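Local coordinates for stage II sporulation E family protein (PDB 3RNR), which probably acts as a metal-dependent protein phosphatase of the PP2C family, removing phosphate from phosphorylated protein substrates, at the interface of chains A and B. Sequence-based numbering; all coordinates share one arbitrary frame. Chains: chain A/B, Stage II sporulation E family protein.

The three contacts cluster in one part of a two-fold interface, with the centres of their C-alpha atoms about 13 Å apart for contacts 1 and 2, about 12 Å for contacts 1 and 3, and about 13 Å for contacts 2 and 3. Contact 1 passes directly into contact 3, because A:Ser181 precedes A:Arg182 and B:Arg175 precedes B:Ile176. Strand 176-181 of chain B lends B:Ile176 to contact 3 and barely grazes contact 2, which is built around the helix starts. Symmetry repeats each contact with the chains exchanged. The structure alone does not show that this pair is the biological dimer.

Contact 1: the interface of chains A and B. Residues chain A 6, 81, 179-181, 210-211; chain B 173-175.
A:Thr6 and A:Leu180, both at strand positions, lie on either side of the extended backbone of B:Asp174 and B:Arg175, with the A:Leu180 carbonyl O 3.4 Å from B:Arg175 CB. From there the arginine side chain bends at chi2 (-75°), passing A:Ser181, whose CB lies 3.5 Å from its CD, to end at the C-terminus of chain A. The terminal carboxylate atom OXT of A:Leu211 accepts a hydrogen bond from B:Arg175 NH2 at 2.7 Å, with OXT only 14° out of the guanidinium plane; a weak bond from NE reaches the same oxygen. B:Arg175 NH1 turns back to the carbonyl O of B:Asp174 in its own chain (2.8 Å), approaching from above the carbonyl plane. A:Leu81 covers one face of the guanidinium, its CD2 centred 3.7 Å above the plane and its side chain running in the opposite sense to the arginine. The rotation of the guanidinium is fixed by bonds at its rim and a methyl on its face. Water 2 links NH2 to A:Leu81 O. B:Glu173, poorly ordered, places OE1 at the guanidinium edge, a long same-chain salt bridge (4.0 Å) to B:Arg175 NH1. At the other end, A:Thr6 OG1 packs against B:Asp174 CB (3.3 Å), and water 1, 2.8 Å from OG1, joins it to the carboxylate OD1. By pairing an arginine with the partner's chain end, the site ties the two copies together, perhaps as a dimer.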
# COMPACT_ATOMS: atom_id res chain seq x y z
N THR A 6 0.10 1.58 6.28
CA THR A 6 0.55 1.78 7.63
C THR A 6 0.78 0.40 8.22
O THR A 6 0.03 -0.54 7.94
CB THR A 6 -0.50 2.55 8.47
OG1 THR A 6 -1.64 1.72 8.67
CG2 THR A 6 -0.93 3.79 7.74
N LEU A 81 4.73 7.42 13.32
CA LEU A 81 3.50 7.97 13.88
C LEU A 81 3.58 8.16 15.39
O LEU A 81 2.73 8.84 15.97
CB LEU A 81 2.31 7.06 13.54
CG LEU A 81 2.05 6.89 12.04
CD1 LEU A 81 0.91 5.87 11.82
CD2 LEU A 81 1.72 8.24 11.39
N ALA A 179 -2.35 8.25 2.88
CA ALA A 179 -2.56 7.78 4.23
C ALA A 179 -2.79 9.01 5.08
O ALA A 179 -1.96 9.94 5.09
CB ALA A 179 -1.33 7.02 4.71
N LEU A 180 -3.91 9.05 5.79
CA LEU A 180 -4.26 10.22 6.57
C LEU A 180 -5.22 9.81 7.72
O LEU A 180 -5.72 8.70 7.71
CB LEU A 180 -4.85 11.29 5.65
CG LEU A 180 -6.21 11.11 5.00
CD1 LEU A 180 -7.25 11.47 6.04
CD2 LEU A 180 -6.35 12.02 3.80
N SER A 181 -5.41 10.66 8.72
CA SER A 181 -6.29 10.29 9.82
C SER A 181 -7.64 10.93 9.60
O SER A 181 -7.78 11.75 8.70
CB SER A 181 -5.69 10.75 11.15
OG SER A 181 -5.62 12.16 11.18
N ILE A 210 0.05 12.07 5.40
CA ILE A 210 -0.17 13.24 6.25
C ILE A 210 -0.16 12.79 7.70
O ILE A 210 -0.89 11.87 8.06
CB ILE A 210 -1.52 13.92 5.96
CG1 ILE A 210 -1.57 14.44 4.53
CG2 ILE A 210 -1.75 15.09 6.94
CD1 ILE A 210 -0.53 15.52 4.23
N LEU A 211 0.66 13.43 8.54
CA LEU A 211 0.71 13.06 9.96
C LEU A 211 -0.61 13.41 10.65
O LEU A 211 -1.18 14.48 10.43
CB LEU A 211 1.88 13.74 10.68
CG LEU A 211 2.01 13.49 12.19
CD1 LEU A 211 2.30 12.02 12.50
CD2 LEU A 211 3.11 14.36 12.80
OXT LEU A 211 -1.15 12.64 11.44
N GLU B 173 -0.34 2.52 16.29
CA GLU B 173 -0.80 3.76 15.68
C GLU B 173 -0.92 3.53 14.19
O GLU B 173 -0.01 2.97 13.58
CB GLU B 173 0.23 4.88 15.92
CG GLU B 173 0.14 5.53 17.29
CD GLU B 173 -1.21 6.16 17.53
OE1 GLU B 173 -1.63 7.02 16.71
OE2 GLU B 173 -1.87 5.80 18.53
N ASP B 174 -2.02 3.95 13.59
CA ASP B 174 -2.15 3.86 12.14
C ASP B 174 -2.94 5.03 11.55
O ASP B 174 -3.20 6.01 12.24
CB ASP B 174 -2.70 2.49 11.70
CG ASP B 174 -4.18 2.31 12.00
OD1 ASP B 174 -4.75 1.29 11.56
OD2 ASP B 174 -4.78 3.19 12.67
N ARG B 175 -3.26 4.94 10.27
CA ARG B 175 -3.99 5.97 9.55
C ARG B 175 -4.90 5.28 8.54
O ARG B 175 -4.73 4.10 8.25
CB ARG B 175 -3.00 6.90 8.81
CG ARG B 175 -2.08 7.72 9.73
CD ARG B 175 -2.86 8.85 10.37
NE ARG B 175 -2.02 9.78 11.14
CZ ARG B 175 -1.64 9.57 12.40
NH1 ARG B 175 -1.99 8.46 13.04
NH2 ARG B 175 -0.90 10.47 13.03
O HOH W 1 -2.68 -0.38 10.14
O HOH W 2 0.15 10.11 15.51

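Contact 2: the interface of chains A and B. Residues chain A 185-187; chain B 178, 186-188.
A:Arg187 and B:Arg187 meet where the first turns of two symmetry-related helices, 186-195 in chain A and 186-193 in chain B, come together at the outer layer of the PP2C-family alpha-beta sandwich. The tight part lies between these helix starts. Carbon contacts there, such as that between the two Ala186 methyls, are too short, and the facing backbone nitrogens of the arginines are both donors that cannot bond each other. The modelled detail is therefore doubtful, although the pairing of the helix ends is plain, and the same caution covers the crossing of the arginines. As modelled, A:Arg187 is extended from CG to NE and lays its guanidinium over B:Gly188, whose CA sits 3.4 Å above the centre of the plane; a residue with no side chain allows this approach. B:Arg187, with CG anti to the backbone N (chi1 172°), bends at chi2 and chi3. The NH1 of A:Arg187 hangs 3.2 Å above the guanidinium plane of B:Arg187 toward the rim, and the planes stand 70° apart. Like charges here may cost some stability unless solvent screens them. Toward A:Asp185 the contact thins out. The stem of this residue packs on the methylenes of B:Arg187, A:Asp185 CA lying 3.9 Å from B:Arg187 CG. Its carboxylate stays apart, with A:Asp185 OD2 5.1 Å from B:Arg187 NE, close enough that it might partly offset the positive charges if both groups are ionised.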
# COMPACT_ATOMS: atom_id res chain seq x y z
N ASP A 185 -8.30 16.89 7.29
CA ASP A 185 -9.28 17.21 6.27
C ASP A 185 -8.66 16.83 4.93
O ASP A 185 -7.58 17.29 4.57
CB ASP A 185 -9.70 18.68 6.32
CG ASP A 185 -8.73 19.60 5.59
OD1 ASP A 185 -7.51 19.31 5.59
OD2 ASP A 185 -9.19 20.62 5.04
N ALA A 186 -9.34 15.96 4.20
CA ALA A 186 -8.80 15.49 2.94
C ALA A 186 -9.18 16.42 1.77
O ALA A 186 -8.63 16.31 0.68
CB ALA A 186 -9.19 14.05 2.69
N ARG A 187 -10.11 17.34 2.02
CA ARG A 187 -10.43 18.40 1.06
C ARG A 187 -9.34 19.47 1.04
O ARG A 187 -8.83 19.83 -0.02
CB ARG A 187 -11.77 19.06 1.40
CG ARG A 187 -13.00 18.33 0.90
CD ARG A 187 -14.26 19.14 1.18
NE ARG A 187 -15.45 18.54 0.58
CZ ARG A 187 -16.56 18.25 1.25
NH1 ARG A 187 -16.64 18.50 2.55
NH2 ARG A 187 -17.60 17.71 0.62
N MSE B 178 -6.32 5.40 1.50
CA MSE B 178 -7.34 5.58 0.48
C MSE B 178 -6.71 5.77 -0.88
O MSE B 178 -5.73 6.52 -1.02
CB MSE B 178 -8.19 6.84 0.74
CG MSE B 178 -8.60 7.09 2.17
SE MSE B 178 -9.47 8.86 2.28
CE MSE B 178 -8.07 9.94 1.47
N ALA B 186 -11.75 14.32 -1.40
CA ALA B 186 -11.04 13.61 -0.35
C ALA B 186 -11.68 13.65 1.05
O ALA B 186 -12.04 12.62 1.60
CB ALA B 186 -9.58 14.02 -0.32
N ARG B 187 -11.80 14.84 1.64
CA ARG B 187 -12.38 14.95 2.98
C ARG B 187 -13.88 14.66 2.97
O ARG B 187 -14.42 14.08 3.91
CB ARG B 187 -12.11 16.32 3.61
CG ARG B 187 -12.83 16.56 4.92
CD ARG B 187 -14.11 17.33 4.68
NE ARG B 187 -13.86 18.74 4.42
CZ ARG B 187 -14.59 19.73 4.94
NH1 ARG B 187 -15.61 19.44 5.73
NH2 ARG B 187 -14.29 20.99 4.66
N GLY B 188 -14.54 15.07 1.89
CA GLY B 188 -15.96 14.86 1.74
C GLY B 188 -16.34 13.39 1.71
O GLY B 188 -17.34 13.00 2.31

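Contact 3: the interface of chains A and B. Residues chain A 182; chain B 176, 194, 200, 202, 204, 206.
A:Arg182 reaches across to chain B with its chain extended from CG to NE, crossing B:Ile176 and B:Leu206 at about right angles; it is poorly ordered, so its contacts are approximate. Apolar packing comes first. B:Ile176 puts the tip of its longer branch, CD1, 3.4 Å from A:Arg182 CG, and the same methyl is centred 4.1 Å above the guanidinium plane. A separate van der Waals contact sets the B:Leu206 methyl CD1 3.4 Å from the guanidinium NH1 of A:Arg182. The charged interaction is with B:Glu194, whose OE1 makes a long salt bridge to A:Arg182 NE at 3.7 Å. Carboxylate and guanidinium are nearly coplanar, 25° apart. A second-shell tyrosine positions this acid: B:Tyr200 OH donates at 2.7 Å to B:Glu194 OE1, which accepts through its anti lone pair, away from the other carboxylate oxygen. A water adds a further polar link. Water 3 sits in plane at the guanidinium edge, 2.8 Å from A:Arg182 NH1 and also close to NH2, and passes the contact on to the carbonyl O of B:Ala204. B:Asp202 belongs to the DN motif that typically binds metal in PP2C phosphatases; its carboxylate stands off (OD1 6.8 Å from A:Arg182 NE), although its backbone borders the arginine tip. The site thus sets an arginine of one copy beside the likely catalytic region of the other and may couple chain pairing to that centre.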
# COMPACT_ATOMS: atom_id res chain seq x y z
N ARG A 182 -8.64 10.63 10.43
CA ARG A 182 -9.97 11.21 10.19
C ARG A 182 -9.91 12.72 10.41
O ARG A 182 -10.50 13.50 9.66
CB ARG A 182 -11.05 10.55 11.08
CG ARG A 182 -11.22 9.05 10.86
CD ARG A 182 -12.28 8.42 11.78
NE ARG A 182 -12.39 6.98 11.55
CZ ARG A 182 -11.44 6.09 11.86
NH1 ARG A 182 -11.64 4.80 11.61
NH2 ARG A 182 -10.30 6.48 12.42
N ILE B 176 -5.88 6.00 8.00
CA ILE B 176 -6.72 5.43 6.96
C ILE B 176 -5.96 5.46 5.63
O ILE B 176 -5.28 6.43 5.34
CB ILE B 176 -8.00 6.26 6.82
CG1 ILE B 176 -8.70 6.34 8.18
CG2 ILE B 176 -8.90 5.66 5.74
CD1 ILE B 176 -9.82 7.37 8.23
N GLU B 194 -19.07 7.70 5.86
CA GLU B 194 -19.48 7.34 7.22
C GLU B 194 -20.32 8.37 8.01
O GLU B 194 -19.80 9.40 8.43
CB GLU B 194 -18.25 6.93 8.04
CG GLU B 194 -16.96 7.67 7.68
CD GLU B 194 -15.98 7.85 8.85
OE1 GLU B 194 -15.35 6.87 9.31
OE2 GLU B 194 -15.83 9.00 9.32
N TYR B 200 -18.45 -0.30 12.15
CA TYR B 200 -17.15 -0.74 12.66
C TYR B 200 -16.74 0.08 13.88
O TYR B 200 -17.31 1.14 14.14
CB TYR B 200 -16.06 -0.63 11.58
CG TYR B 200 -16.02 0.69 10.83
CD1 TYR B 200 -15.47 1.84 11.41
CD2 TYR B 200 -16.51 0.79 9.53
CE1 TYR B 200 -15.44 3.05 10.72
CE2 TYR B 200 -16.47 1.98 8.83
CZ TYR B 200 -15.94 3.10 9.43
OH TYR B 200 -15.91 4.28 8.72
N ASP B 202 -14.62 2.34 16.64
CA ASP B 202 -13.85 3.59 16.58
C ASP B 202 -12.36 3.36 16.31
O ASP B 202 -11.69 4.22 15.73
CB ASP B 202 -14.01 4.37 17.89
CG ASP B 202 -15.33 5.09 17.99
OD1 ASP B 202 -16.02 5.20 16.95
OD2 ASP B 202 -15.67 5.56 19.10
N ALA B 204 -11.12 0.92 14.43
CA ALA B 204 -10.96 0.08 13.24
C ALA B 204 -9.83 0.51 12.32
O ALA B 204 -9.55 1.70 12.19
CB ALA B 204 -12.28 0.03 12.44
N LEU B 206 -8.80 0.81 8.44
CA LEU B 206 -9.62 1.02 7.25
C LEU B 206 -8.76 1.24 6.03
O LEU B 206 -7.72 1.89 6.12
CB LEU B 206 -10.52 2.25 7.42
CG LEU B 206 -11.53 2.31 8.57
CD1 LEU B 206 -12.28 3.64 8.52
CD2 LEU B 206 -12.50 1.13 8.51
O HOH W 3 -9.40 4.09 13.06